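Local coordinates for protein predicted ATPase of the ABC class (Vibrio vulnificus, PDB 5D6A) that binds the ATP analogue AMP-PNP and, as a predicted ATPase of the ABC class, probably hydrolyses ATP, at residues A[34-39]-A[152-157]; A[38-43]-A[144-149]; A[370-375]-A[387-392]; A[391-396]-A[454-459]. All blocks are in the same frame, centred on the assembly; numbering follows the deposited sequence. Where two conformers were deposited one is given.

Contact 1: A[34-39]-A[152-157]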
loop_
_atom_site.group_PDB
_atom_site.type_symbol
_atom_site.label_atom_id
_atom_site.label_comp_id
_atom_site.label_asym_id
_atom_site.label_seq_id
_atom_site.Cartn_x
_atom_site.Cartn_y
_atom_site.Cartn_z
ATOM N N LYS A 34 -45.241 -13.778 -5.306
ATOM C CA LYS A 34 -45.353 -13.962 -6.755
ATOM C C LYS A 34 -44.001 -14.060 -7.459
ATOM O O LYS A 34 -43.905 -14.629 -8.546
ATOM C CB LYS A 34 -46.155 -12.814 -7.376
ATOM C CG LYS A 34 -47.598 -12.719 -6.906
ATOM C CD LYS A 34 -48.320 -11.573 -7.599
ATOM C CE LYS A 34 -49.771 -11.471 -7.159
ATOM N NZ LYS A 34 -50.463 -10.332 -7.821
ATOM N N LEU A 35 -42.962 -13.513 -6.837
ATOM C CA LEU A 35 -41.626 -13.529 -7.422
ATOM C C LEU A 35 -40.870 -14.841 -7.185
ATOM O O LEU A 35 -39.697 -14.945 -7.536
ATOM C CB LEU A 35 -40.802 -12.356 -6.873
ATOM C CG LEU A 35 -41.387 -10.956 -7.090
ATOM C CD1 LEU A 35 -40.482 -9.904 -6.471
ATOM C CD2 LEU A 35 -41.602 -10.677 -8.569
ATOM N N GLU A 36 -41.537 -15.838 -6.603
ATOM C CA GLU A 36 -40.892 -17.126 -6.324
ATOM C C GLU A 36 -40.426 -17.825 -7.607
ATOM O O GLU A 36 -41.167 -17.906 -8.588
ATOM C CB GLU A 36 -41.840 -18.040 -5.533
ATOM C CG GLU A 36 -41.249 -19.391 -5.136
ATOM C CD GLU A 36 -40.047 -19.281 -4.208
ATOM O OE1 GLU A 36 -39.198 -20.197 -4.219
ATOM O OE2 GLU A 36 -39.938 -18.279 -3.473
ATOM N N LYS A 37 -39.186 -18.315 -7.580
ATOM C CA LYS A 37 -38.562 -19.029 -8.708
ATOM C C LYS A 37 -38.405 -18.231 -10.011
ATOM O O LYS A 37 -38.016 -18.794 -11.035
ATOM C CB LYS A 37 -39.292 -20.354 -8.995
ATOM C CG LYS A 37 -39.137 -21.396 -7.902
ATOM C CD LYS A 37 -39.811 -22.703 -8.289
ATOM C CE LYS A 37 -39.622 -23.764 -7.218
ATOM N NZ LYS A 37 -40.252 -25.056 -7.603
ATOM N N GLN A 38 -38.684 -16.931 -9.976
ATOM C CA GLN A 38 -38.527 -16.108 -11.172
ATOM C C GLN A 38 -37.080 -15.632 -11.290
ATOM O O GLN A 38 -36.283 -15.815 -10.369
ATOM C CB GLN A 38 -39.486 -14.920 -11.149
ATOM C CG GLN A 38 -40.950 -15.325 -11.188
ATOM C CD GLN A 38 -41.886 -14.138 -11.309
ATOM O OE1 GLN A 38 -41.451 -12.985 -11.344
ATOM N NE2 GLN A 38 -43.182 -14.414 -11.382
ATOM N N ASN A 39 -36.746 -15.028 -12.426
ATOM C CA ASN A 39 -35.390 -14.539 -12.670
ATOM C C ASN A 39 -35.001 -13.491 -11.623
ATOM O O ASN A 39 -35.842 -12.709 -11.178
ATOM C CB ASN A 39 -35.290 -13.954 -14.085
ATOM C CG ASN A 39 -33.859 -13.689 -14.515
ATOM O OD1 ASN A 39 -32.913 -14.249 -13.959
ATOM N ND2 ASN A 39 -33.696 -12.851 -15.531
ATOM N N ASP A 152 -32.456 -18.085 -9.482
ATOM C CA ASP A 152 -33.900 -18.055 -9.254
ATOM C C ASP A 152 -34.186 -17.517 -7.851
ATOM O O ASP A 152 -33.560 -17.928 -6.875
ATOM C CB ASP A 152 -34.518 -19.445 -9.442
ATOM C CG ASP A 152 -34.310 -19.995 -10.843
ATOM O OD1 ASP A 152 -33.622 -19.338 -11.653
ATOM O OD2 ASP A 152 -34.832 -21.092 -11.131
ATOM N N ILE A 153 -35.144 -16.600 -7.768
ATOM C CA ILE A 153 -35.495 -15.948 -6.508
ATOM C C ILE A 153 -36.153 -16.856 -5.470
ATOM O O ILE A 153 -37.098 -17.586 -5.772
ATOM C CB ILE A 153 -36.437 -14.745 -6.758
ATOM C CG1 ILE A 153 -35.737 -13.698 -7.631
ATOM C CG2 ILE A 153 -36.895 -14.135 -5.436
ATOM C CD1 ILE A 153 -36.576 -12.475 -7.938
ATOM N N LEU A 154 -35.632 -16.789 -4.244
ATOM C CA LEU A 154 -36.182 -17.517 -3.107
ATOM C C LEU A 154 -36.987 -16.503 -2.307
ATOM O O LEU A 154 -36.465 -15.851 -1.402
ATOM C CB LEU A 154 -35.071 -18.119 -2.242
ATOM C CG LEU A 154 -34.235 -19.238 -2.861
ATOM C CD1 LEU A 154 -33.103 -19.630 -1.923
ATOM C CD2 LEU A 154 -35.104 -20.444 -3.195
ATOM N N ALA A 155 -38.259 -16.365 -2.667
ATOM C CA ALA A 155 -39.152 -15.413 -2.017
ATOM C C ALA A 155 -39.350 -15.720 -0.541
ATOM O O ALA A 155 -39.288 -14.821 0.292
ATOM C CB ALA A 155 -40.497 -15.374 -2.727
ATOM N N LYS A 156 -39.583 -16.988 -0.216
ATOM C CA LYS A 156 -39.810 -17.385 1.175
ATOM C C LYS A 156 -38.656 -16.972 2.087
ATOM O O LYS A 156 -38.879 -16.561 3.226
ATOM C CB LYS A 156 -40.055 -18.893 1.284
ATOM C CG LYS A 156 -40.426 -19.340 2.688
ATOM C CD LYS A 156 -40.844 -20.797 2.736
ATOM C CE LYS A 156 -41.311 -21.174 4.131
ATOM N NZ LYS A 156 -41.782 -22.582 4.203
ATOM N N LYS A 157 -37.428 -17.077 1.583
ATOM C CA LYS A 157 -36.255 -16.701 2.363
ATOM C C LYS A 157 -36.248 -15.174 2.460
ATOM O O LYS A 157 -36.075 -14.611 3.540
ATOM C CB LYS A 157 -34.970 -17.196 1.690
ATOM C CG LYS A 157 -33.847 -17.573 2.652
ATOM C CD LYS A 157 -33.567 -16.528 3.718
ATOM C CE LYS A 157 -32.460 -16.990 4.651
ATOM N NZ LYS A 157 -32.227 -16.031 5.767
#

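Contact 2: A[38-43]-A[144-149]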
loop_
_atom_site.group_PDB
_atom_site.type_symbol
_atom_site.label_atom_id
_atom_site.label_comp_id
_atom_site.label_asym_id
_atom_site.label_seq_id
_atom_site.Cartn_x
_atom_site.Cartn_y
_atom_site.Cartn_z
ATOM N N GLN A 38 -38.684 -16.931 -9.976
ATOM C CA GLN A 38 -38.527 -16.108 -11.172
ATOM C C GLN A 38 -37.080 -15.632 -11.290
ATOM O O GLN A 38 -36.283 -15.815 -10.369
ATOM C CB GLN A 38 -39.486 -14.920 -11.149
ATOM C CG GLN A 38 -40.950 -15.325 -11.188
ATOM C CD GLN A 38 -41.886 -14.138 -11.309
ATOM O OE1 GLN A 38 -41.451 -12.985 -11.344
ATOM N NE2 GLN A 38 -43.182 -14.414 -11.382
ATOM N N ASN A 39 -36.746 -15.028 -12.426
ATOM C CA ASN A 39 -35.390 -14.539 -12.670
ATOM C C ASN A 39 -35.001 -13.491 -11.623
ATOM O O ASN A 39 -35.842 -12.709 -11.178
ATOM C CB ASN A 39 -35.290 -13.954 -14.085
ATOM C CG ASN A 39 -33.859 -13.689 -14.515
ATOM O OD1 ASN A 39 -32.913 -14.249 -13.959
ATOM N ND2 ASN A 39 -33.696 -12.851 -15.531
ATOM N N TYR A 40 -33.725 -13.477 -11.238
ATOM C CA TYR A 40 -33.225 -12.543 -10.214
ATOM C C TYR A 40 -33.530 -11.088 -10.566
ATOM O O TYR A 40 -33.620 -10.228 -9.688
ATOM C CB TYR A 40 -31.717 -12.721 -10.021
ATOM C CG TYR A 40 -31.182 -12.096 -8.751
ATOM C CD1 TYR A 40 -31.257 -12.778 -7.541
ATOM C CD2 TYR A 40 -30.593 -10.836 -8.757
ATOM C CE1 TYR A 40 -30.770 -12.223 -6.373
ATOM C CE2 TYR A 40 -30.099 -10.274 -7.591
ATOM C CZ TYR A 40 -30.192 -10.975 -6.402
ATOM O OH TYR A 40 -29.706 -10.436 -5.233
ATOM N N ARG A 41 -33.677 -10.824 -11.860
ATOM C CA ARG A 41 -33.995 -9.491 -12.352
ATOM C C ARG A 41 -35.309 -8.986 -11.749
ATOM O O ARG A 41 -35.486 -7.784 -11.545
ATOM C CB ARG A 41 -34.115 -9.525 -13.880
ATOM C CG ARG A 41 -34.275 -8.165 -14.534
ATOM C CD ARG A 41 -34.517 -8.298 -16.028
ATOM N NE ARG A 41 -34.551 -6.991 -16.681
ATOM C CZ ARG A 41 -35.597 -6.165 -16.678
ATOM N NH1 ARG A 41 -36.717 -6.486 -16.035
ATOM N NH2 ARG A 41 -35.514 -4.997 -17.307
ATOM N N ALA A 42 -36.218 -9.916 -11.458
ATOM C CA ALA A 42 -37.535 -9.583 -10.905
ATOM C C ALA A 42 -37.507 -8.781 -9.594
ATOM O O ALA A 42 -38.488 -8.111 -9.269
ATOM C CB ALA A 42 -38.367 -10.847 -10.731
ATOM N N TYR A 43 -36.409 -8.847 -8.839
ATOM C CA TYR A 43 -36.315 -8.073 -7.590
ATOM C C TYR A 43 -36.519 -6.569 -7.809
ATOM O O TYR A 43 -36.891 -5.853 -6.880
ATOM C CB TYR A 43 -34.984 -8.301 -6.861
ATOM C CG TYR A 43 -34.928 -9.524 -5.964
ATOM C CD1 TYR A 43 -35.692 -9.584 -4.801
ATOM C CD2 TYR A 43 -34.060 -10.579 -6.230
ATOM C CE1 TYR A 43 -35.632 -10.680 -3.958
ATOM C CE2 TYR A 43 -33.990 -11.677 -5.388
ATOM C CZ TYR A 43 -34.779 -11.723 -4.255
ATOM O OH TYR A 43 -34.715 -12.809 -3.413
ATOM N N VAL A 144 -28.767 -5.304 2.321
ATOM C CA VAL A 144 -29.454 -6.588 2.452
ATOM C C VAL A 144 -29.140 -7.441 1.225
ATOM O O VAL A 144 -29.600 -7.146 0.124
ATOM C CB VAL A 144 -30.983 -6.424 2.578
ATOM C CG1 VAL A 144 -31.675 -7.784 2.602
ATOM C CG2 VAL A 144 -31.335 -5.620 3.821
ATOM N N ASN A 145 -28.348 -8.489 1.418
ATOM C CA ASN A 145 -27.982 -9.378 0.327
ATOM C C ASN A 145 -29.163 -10.295 -0.003
ATOM O O ASN A 145 -29.411 -11.280 0.691
ATOM C CB ASN A 145 -26.741 -10.193 0.703
ATOM C CG ASN A 145 -26.186 -10.988 -0.461
ATOM O OD1 ASN A 145 -26.724 -10.961 -1.566
ATOM N ND2 ASN A 145 -25.094 -11.696 -0.218
ATOM N N LEU A 146 -29.888 -9.953 -1.066
ATOM C CA LEU A 146 -31.066 -10.716 -1.485
ATOM C C LEU A 146 -30.685 -12.127 -1.956
ATOM O O LEU A 146 -29.817 -12.279 -2.817
ATOM C CB LEU A 146 -31.817 -9.959 -2.585
ATOM C CG LEU A 146 -32.310 -8.557 -2.196
ATOM C CD1 LEU A 146 -32.924 -7.847 -3.390
ATOM C CD2 LEU A 146 -33.306 -8.623 -1.047
ATOM N N PRO A 147 -31.347 -13.161 -1.395
ATOM C CA PRO A 147 -31.044 -14.561 -1.696
ATOM C C PRO A 147 -31.667 -15.113 -2.974
ATOM O O PRO A 147 -32.586 -14.520 -3.541
ATOM C CB PRO A 147 -31.630 -15.293 -0.492
ATOM C CG PRO A 147 -32.828 -14.482 -0.138
ATOM C CD PRO A 147 -32.473 -13.049 -0.448
ATOM N N ALA A 148 -31.158 -16.268 -3.395
ATOM C CA ALA A 148 -31.624 -16.948 -4.594
ATOM C C ALA A 148 -30.928 -18.300 -4.707
ATOM O O ALA A 148 -29.877 -18.512 -4.099
ATOM C CB ALA A 148 -31.336 -16.100 -5.825
ATOM N N GLU A 149 -31.516 -19.208 -5.484
ATOM C CA GLU A 149 -30.934 -20.540 -5.693
ATOM C C GLU A 149 -30.057 -20.511 -6.947
ATOM O O GLU A 149 -30.341 -21.177 -7.944
ATOM C CB GLU A 149 -32.028 -21.620 -5.791
ATOM C CG GLU A 149 -33.093 -21.376 -6.857
ATOM C CD GLU A 149 -34.110 -22.500 -6.964
ATOM O OE1 GLU A 149 -34.064 -23.438 -6.139
ATOM O OE2 GLU A 149 -34.963 -22.446 -7.879
#

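Contact 3: A[370-375]-A[387-392]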
loop_
_atom_site.group_PDB
_atom_site.type_symbol
_atom_site.label_atom_id
_atom_site.label_comp_id
_atom_site.label_asym_id
_atom_site.label_seq_id
_atom_site.Cartn_x
_atom_site.Cartn_y
_atom_site.Cartn_z
HETATM N N MSE A 370 14.917 16.895 6.034
HETATM C CA MSE A 370 14.933 17.186 7.468
HETATM C C MSE A 370 16.116 18.009 7.903
HETATM O O MSE A 370 15.952 19.090 8.472
HETATM C CB MSE A 370 14.970 15.876 8.250
HETATM C CG MSE A 370 13.708 15.047 8.034
HETATM SE SE MSE A 370 12.114 16.079 8.549
HETATM C CE MSE A 370 12.047 15.532 10.440
ATOM N N ILE A 371 17.318 17.502 7.637
ATOM C CA ILE A 371 18.558 18.173 8.062
ATOM C C ILE A 371 19.418 18.814 6.971
ATOM O O ILE A 371 19.229 18.588 5.775
ATOM C CB ILE A 371 19.439 17.211 8.902
ATOM C CG1 ILE A 371 19.729 15.893 8.165
ATOM C CG2 ILE A 371 18.748 16.889 10.212
ATOM C CD1 ILE A 371 20.574 16.014 6.912
ATOM N N ARG A 372 20.363 19.631 7.434
ATOM C CA ARG A 372 21.322 20.327 6.594
ATOM C C ARG A 372 22.626 19.552 6.718
ATOM O O ARG A 372 22.801 18.788 7.667
ATOM C CB ARG A 372 21.517 21.750 7.121
ATOM C CG ARG A 372 22.300 22.696 6.220
ATOM C CD ARG A 372 21.511 23.078 4.978
ATOM N NE ARG A 372 22.163 24.153 4.233
ATOM C CZ ARG A 372 21.651 24.753 3.160
ATOM N NH1 ARG A 372 20.464 24.397 2.684
ATOM N NH2 ARG A 372 22.333 25.723 2.561
ATOM N N ASP A 373 23.545 19.741 5.777
ATOM C CA ASP A 373 24.829 19.051 5.853
ATOM C C ASP A 373 25.892 19.769 5.024
ATOM O O ASP A 373 25.733 19.949 3.818
ATOM C CB ASP A 373 24.686 17.597 5.392
ATOM C CG ASP A 373 25.937 16.765 5.660
ATOM O OD1 ASP A 373 26.916 17.299 6.226
ATOM O OD2 ASP A 373 25.935 15.567 5.310
ATOM N N GLU A 374 26.973 20.172 5.687
ATOM C CA GLU A 374 28.078 20.861 5.024
ATOM C C GLU A 374 28.829 19.908 4.092
ATOM O O GLU A 374 29.363 20.326 3.063
ATOM C CB GLU A 374 29.034 21.451 6.069
ATOM C CG GLU A 374 30.214 22.224 5.490
ATOM C CD GLU A 374 29.796 23.429 4.660
ATOM O OE1 GLU A 374 30.615 23.893 3.840
ATOM O OE2 GLU A 374 28.651 23.908 4.819
ATOM N N ARG A 375 28.865 18.630 4.466
ATOM C CA ARG A 375 29.530 17.594 3.676
ATOM C C ARG A 375 29.059 17.590 2.226
ATOM O O ARG A 375 29.845 17.814 1.308
ATOM C CB ARG A 375 29.242 16.216 4.275
ATOM C CG ARG A 375 29.873 15.940 5.630
ATOM C CD ARG A 375 31.355 15.636 5.497
ATOM N NE ARG A 375 31.953 15.277 6.779
ATOM C CZ ARG A 375 33.192 14.816 6.930
ATOM N NH1 ARG A 375 33.643 14.521 8.143
ATOM N NH2 ARG A 375 33.986 14.643 5.877
ATOM N N ILE A 387 18.760 22.903 -1.103
ATOM C CA ILE A 387 17.381 22.938 -0.616
ATOM C C ILE A 387 17.367 23.436 0.827
ATOM O O ILE A 387 18.295 23.163 1.588
ATOM C CB ILE A 387 16.717 21.538 -0.691
ATOM C CG1 ILE A 387 15.233 21.614 -0.315
ATOM C CG2 ILE A 387 17.437 20.537 0.210
ATOM C CD1 ILE A 387 14.519 20.283 -0.389
ATOM N N THR A 388 16.325 24.179 1.191
ATOM C CA THR A 388 16.186 24.705 2.547
ATOM C C THR A 388 15.492 23.649 3.416
ATOM O O THR A 388 14.284 23.436 3.285
ATOM C CB THR A 388 15.375 26.015 2.554
ATOM O OG1 THR A 388 16.005 26.971 1.693
ATOM C CG2 THR A 388 15.282 26.592 3.962
ATOM N N PRO A 389 16.249 22.992 4.318
ATOM C CA PRO A 389 15.677 21.934 5.150
ATOM C C PRO A 389 14.691 22.453 6.186
ATOM O O PRO A 389 14.796 23.598 6.627
ATOM C CB PRO A 389 16.901 21.326 5.830
ATOM C CG PRO A 389 17.856 22.458 5.936
ATOM C CD PRO A 389 17.630 23.314 4.723
ATOM N N LEU A 390 13.748 21.597 6.569
ATOM C CA LEU A 390 12.710 21.950 7.533
ATOM C C LEU A 390 13.262 22.611 8.796
ATOM O O LEU A 390 12.685 23.577 9.293
ATOM C CB LEU A 390 11.895 20.706 7.907
ATOM C CG LEU A 390 10.800 20.888 8.963
ATOM C CD1 LEU A 390 9.805 21.967 8.558
ATOM C CD2 LEU A 390 10.089 19.568 9.217
ATOM N N VAL A 391 14.378 22.100 9.305
ATOM C CA VAL A 391 14.988 22.646 10.522
ATOM C C VAL A 391 15.095 24.182 10.486
ATOM O O VAL A 391 14.964 24.839 11.520
ATOM C CB VAL A 391 16.376 22.008 10.793
ATOM C CG1 VAL A 391 17.344 22.286 9.649
ATOM C CG2 VAL A 391 16.949 22.498 12.116
ATOM N N ASP A 392 15.315 24.743 9.299
ATOM C CA ASP A 392 15.427 26.196 9.135
ATOM C C ASP A 392 14.058 26.889 9.053
ATOM O O ASP A 392 13.928 28.058 9.421
ATOM C CB ASP A 392 16.249 26.535 7.881
ATOM C CG ASP A 392 17.700 26.066 7.974
ATOM O OD1 ASP A 392 18.159 25.729 9.084
ATOM O OD2 ASP A 392 18.389 26.052 6.930
#

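Contact 4: A[391-396]-A[454-459]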
loop_
_atom_site.group_PDB
_atom_site.type_symbol
_atom_site.label_atom_id
_atom_site.label_comp_id
_atom_site.label_asym_id
_atom_site.label_seq_id
_atom_site.Cartn_x
_atom_site.Cartn_y
_atom_site.Cartn_z
ATOM N N VAL A 391 14.378 22.100 9.305
ATOM C CA VAL A 391 14.988 22.646 10.522
ATOM C C VAL A 391 15.095 24.182 10.486
ATOM O O VAL A 391 14.964 24.839 11.520
ATOM C CB VAL A 391 16.376 22.008 10.793
ATOM C CG1 VAL A 391 17.344 22.286 9.649
ATOM C CG2 VAL A 391 16.949 22.498 12.116
ATOM N N ASP A 392 15.315 24.743 9.299
ATOM C CA ASP A 392 15.427 26.196 9.135
ATOM C C ASP A 392 14.058 26.889 9.053
ATOM O O ASP A 392 13.928 28.058 9.421
ATOM C CB ASP A 392 16.249 26.535 7.881
ATOM C CG ASP A 392 17.700 26.066 7.974
ATOM O OD1 ASP A 392 18.159 25.729 9.084
ATOM O OD2 ASP A 392 18.389 26.052 6.930
ATOM N N ARG A 393 13.046 26.171 8.569
ATOM C CA ARG A 393 11.703 26.739 8.421
ATOM C C ARG A 393 10.760 26.401 9.566
ATOM O O ARG A 393 9.885 27.195 9.904
ATOM C CB ARG A 393 11.067 26.260 7.113
ATOM C CG ARG A 393 11.793 26.700 5.854
ATOM C CD ARG A 393 11.824 28.215 5.720
ATOM N NE ARG A 393 12.348 28.634 4.424
ATOM C CZ ARG A 393 12.502 29.900 4.045
ATOM N NH1 ARG A 393 12.181 30.894 4.867
ATOM N NH2 ARG A 393 12.984 30.175 2.838
ATOM N N ILE A 394 10.935 25.227 10.161
ATOM C CA ILE A 394 10.060 24.781 11.245
ATOM C C ILE A 394 9.899 25.829 12.346
ATOM O O ILE A 394 8.808 25.986 12.897
ATOM C CB ILE A 394 10.552 23.452 11.856
ATOM C CG1 ILE A 394 9.479 22.857 12.772
ATOM C CG2 ILE A 394 11.885 23.644 12.574
ATOM C CD1 ILE A 394 9.880 21.540 13.396
ATOM N N GLY A 395 10.978 26.541 12.664
ATOM C CA GLY A 395 10.935 27.582 13.684
ATOM C C GLY A 395 10.043 28.728 13.247
ATOM O O GLY A 395 9.286 29.280 14.045
ATOM N N GLN A 396 10.131 29.073 11.966
ATOM C CA GLN A 396 9.330 30.153 11.394
ATOM C C GLN A 396 7.847 29.777 11.328
ATOM O O GLN A 396 6.984 30.630 11.524
ATOM C CB GLN A 396 9.870 30.532 10.012
ATOM C CG GLN A 396 11.280 31.110 10.064
ATOM C CD GLN A 396 11.889 31.361 8.695
ATOM O OE1 GLN A 396 11.483 30.769 7.698
ATOM N NE2 GLN A 396 12.891 32.230 8.650
ATOM N N ALA A 454 15.936 33.094 5.875
ATOM C CA ALA A 454 15.145 33.869 4.915
ATOM C C ALA A 454 13.693 33.909 5.406
ATOM O O ALA A 454 13.274 33.027 6.157
ATOM C CB ALA A 454 15.234 33.248 3.531
ATOM N N PRO A 455 12.912 34.913 4.966
ATOM C CA PRO A 455 11.532 35.047 5.443
ATOM C C PRO A 455 10.551 34.036 4.850
ATOM O O PRO A 455 10.483 33.883 3.633
ATOM C CB PRO A 455 11.153 36.459 4.998
ATOM C CG PRO A 455 11.948 36.677 3.757
ATOM C CD PRO A 455 13.232 35.909 3.925
ATOM N N LEU A 456 9.802 33.361 5.718
ATOM C CA LEU A 456 8.799 32.389 5.289
ATOM C C LEU A 456 7.636 33.157 4.671
ATOM O O LEU A 456 6.944 33.897 5.365
ATOM C CB LEU A 456 8.308 31.566 6.480
ATOM C CG LEU A 456 7.272 30.477 6.196
ATOM C CD1 LEU A 456 7.882 29.372 5.352
ATOM C CD2 LEU A 456 6.730 29.900 7.493
ATOM N N VAL A 457 7.419 32.974 3.371
ATOM C CA VAL A 457 6.373 33.701 2.651
ATOM C C VAL A 457 5.040 32.951 2.588
ATOM O O VAL A 457 4.993 31.777 2.229
ATOM C CB VAL A 457 6.827 34.016 1.209
ATOM C CG1 VAL A 457 5.776 34.846 0.479
ATOM C CG2 VAL A 457 8.164 34.742 1.224
ATOM N N THR A 458 3.963 33.648 2.945
ATOM C CA THR A 458 2.609 33.104 2.885
ATOM C C THR A 458 2.069 33.394 1.488
ATOM O O THR A 458 2.270 34.489 0.967
ATOM C CB THR A 458 1.694 33.759 3.940
ATOM O OG1 THR A 458 2.172 33.439 5.253
ATOM C CG2 THR A 458 0.251 33.275 3.797
ATOM N N PHE A 459 1.387 32.421 0.887
ATOM C CA PHE A 459 0.855 32.587 -0.468
ATOM C C PHE A 459 -0.661 32.438 -0.522
ATOM O O PHE A 459 -1.255 31.772 0.332
ATOM C CB PHE A 459 1.458 31.536 -1.407
ATOM C CG PHE A 459 2.948 31.425 -1.322
ATOM C CD1 PHE A 459 3.763 32.394 -1.882
ATOM C CD2 PHE A 459 3.537 30.337 -0.694
ATOM C CE1 PHE A 459 5.141 32.291 -1.804
ATOM C CE2 PHE A 459 4.915 30.227 -0.615
ATOM C CZ PHE A 459 5.718 31.205 -1.173
#

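Contact 1: A[34-39]-A[152-157]
E36 and I153 do most of the work here, E36 through its carboxylate and I153 through its backbone. I153 O accepts from K37 N at 2.9 Å, the donor lying in the carbonyl plane. On the other side of the same residue, I153 N gives its hydrogen to Q38 O, also at 2.9 Å and close to straight (169° at the hydrogen). Both polar backbone atoms of I153 are therefore satisfied by consecutive residues of 34-39. The chain presents them this way because L35 to Q38 form a type II beta turn with K37 at its positive-phi corner; the bond closing it, from Q38 N to L35 O, is weak. The third bond belongs to a helix start. L154 is the N-cap residue of helix 155-172, and E36 reaches over from the turn so that its OE2 takes the hydrogen of A155 N at 2.7 Å in a bent bond, on the syn side of the carboxylate and 26° out of its plane. A bend at chi2 (62°) curls the glutamate back to that amide. Its negative charge at the N-terminal end of the helix would probably suit the helix dipole. Beside these bonds, I153 CD1 packs 4.4 Å from L35 CB, and I153 also touches Y43. L35 itself is buried further against Q45 and I46.

Contact 2: A[38-43]-A[144-149]
Y40 comes first along 38-43, and its ring lies edge-on to the other segment. The side chain of A148 meets that edge, CB standing 3.7 Å from Y40 CD1, and farther out along the ring L146 O is in its plane. Y40 CG is anti to the backbone N (chi1 -164°), which sends the ring across to 144-149 and leaves the hydroxyl OH 3.0 Å from L146 O. From Y40 the chain winds through a short 3-10 turn, in which A42 N bonds to N39 O and Y43 N to Y40 O. That turn brings the Y43 ring edge-on against one face of Y40, with Y43 CD2 over that face and the two ring planes steeply inclined, an edge-to-face pair. Y43 then offers its own face to L146: CD1 of the leucine sits 3.8 Å from the ring centroid, 21° off the normal, a CH-pi contact. Its hydroxyl reaches on to P147, where OH donates to P147 O at 2.7 Å in the carbonyl plane. All this lies in the N-terminal domain, where the chain leaves strand 137-144 of the antiparallel sheet for the short strand 148-149; helix 155-172 backs L146 through I162 and Y43 through A158. The loop carbonyl of P147 is thus met by a tyrosine hydroxyl. The buried Y43 ring packs by its face on L146 while its OH satisfies P147 O, so one side chain supplies both apolar packing and a backbone partner.

Contact 3: A[370-375]-A[387-392]
The guanidinium of R372 has I387 at its edge: NH1 is 2.7 Å from I387 O, near the plane of the group, but the angle is too poor for a hydrogen bond. P389 CD approaches the same nitrogen obliquely at 3.7 Å. This is the P-loop domain, at the point where helix 367-370 gives way to loop and the chain later returns to begin helix 390-401. R372 lays its aliphatic part over the proline, a bend at chi2 (71°) setting CD 3.8 Å from P389 CG. P389 CB lies 3.6 Å from both I371 O and M370 O. Next to it, the opening turn of helix 390-401 hands one amide to the end of the earlier helix, V391 N to M370 O, a weak bond at 3.5 Å. The I387 side chain lies about 9 Å from bound AMP-PNP and about 7 Å from a sodium ion, near the nucleotide but not touching it. The contact also reaches the dimer interface, where I371 and D373 pack on G411 of the second subunit. D373 caps the following helix: its OD1 accepts from R375 N at 2.9 Å, the donor well above the carboxylate plane.

Contact 4: A[391-396]-A[454-459]
Helix 390-401 of the P-loop domain turns R393 and Q396, one helical turn apart, onto the loop 454-459, where both meet the carbonyl of A454. Q396 NE2 donates to A454 O at 2.6 Å, with 149° at the hydrogen and the donor tilted 33° from the carbonyl plane. R393 NH1 lies 2.7 Å from that same oxygen. The two side chains are also tied to each other: R393 NH1 gives a hydrogen to Q396 OE1 at 2.9 Å, in the plane of the guanidinium and on a lone pair of the amide. With OE1 taken by the arginine and NE2 by the loop, the rotation of the glutamine amide is fixed at both ends. L456 fills in beside this polar group. Its CB is 4.0 Å from Q396 CB, its CD1 is 4.1 Å from R393 CD, and the side chain also touches L397 and L401. N318 backs the contact, accepting a weak bond from R393 NE through its O and donating to V457 O through ND2. Helix 390-401 leads straight into strand 404-408, which lies parallel to its sheet neighbour 357-361, so the loop lies on the helical part of a beta-alpha-beta crossover, the basic unit of P-loop folds.

How the contacts relate
The four contacts form two pairs on opposite sides of the chain's centre, in two different domains. Contacts 1 and 2 share Q38 and N39, have centres 7 Å apart, and meet the neighbouring strands 152-153 and 148-149 of one small sheet, so a single loop after helix 23-33 is fastened twice within the N-terminal domain. Contacts 3 and 4 follow later in the sequence, in the P-loop domain; they share V391 and D392, both use helix 390-401, and their centres are 13 Å apart, with T388 packing on R393. About 62 to 70 Å separates the centres of one pair from those of the other. Contact 3 touches the second subunit and lies near AMP-PNP, while no other chain touches contacts 1 and 2.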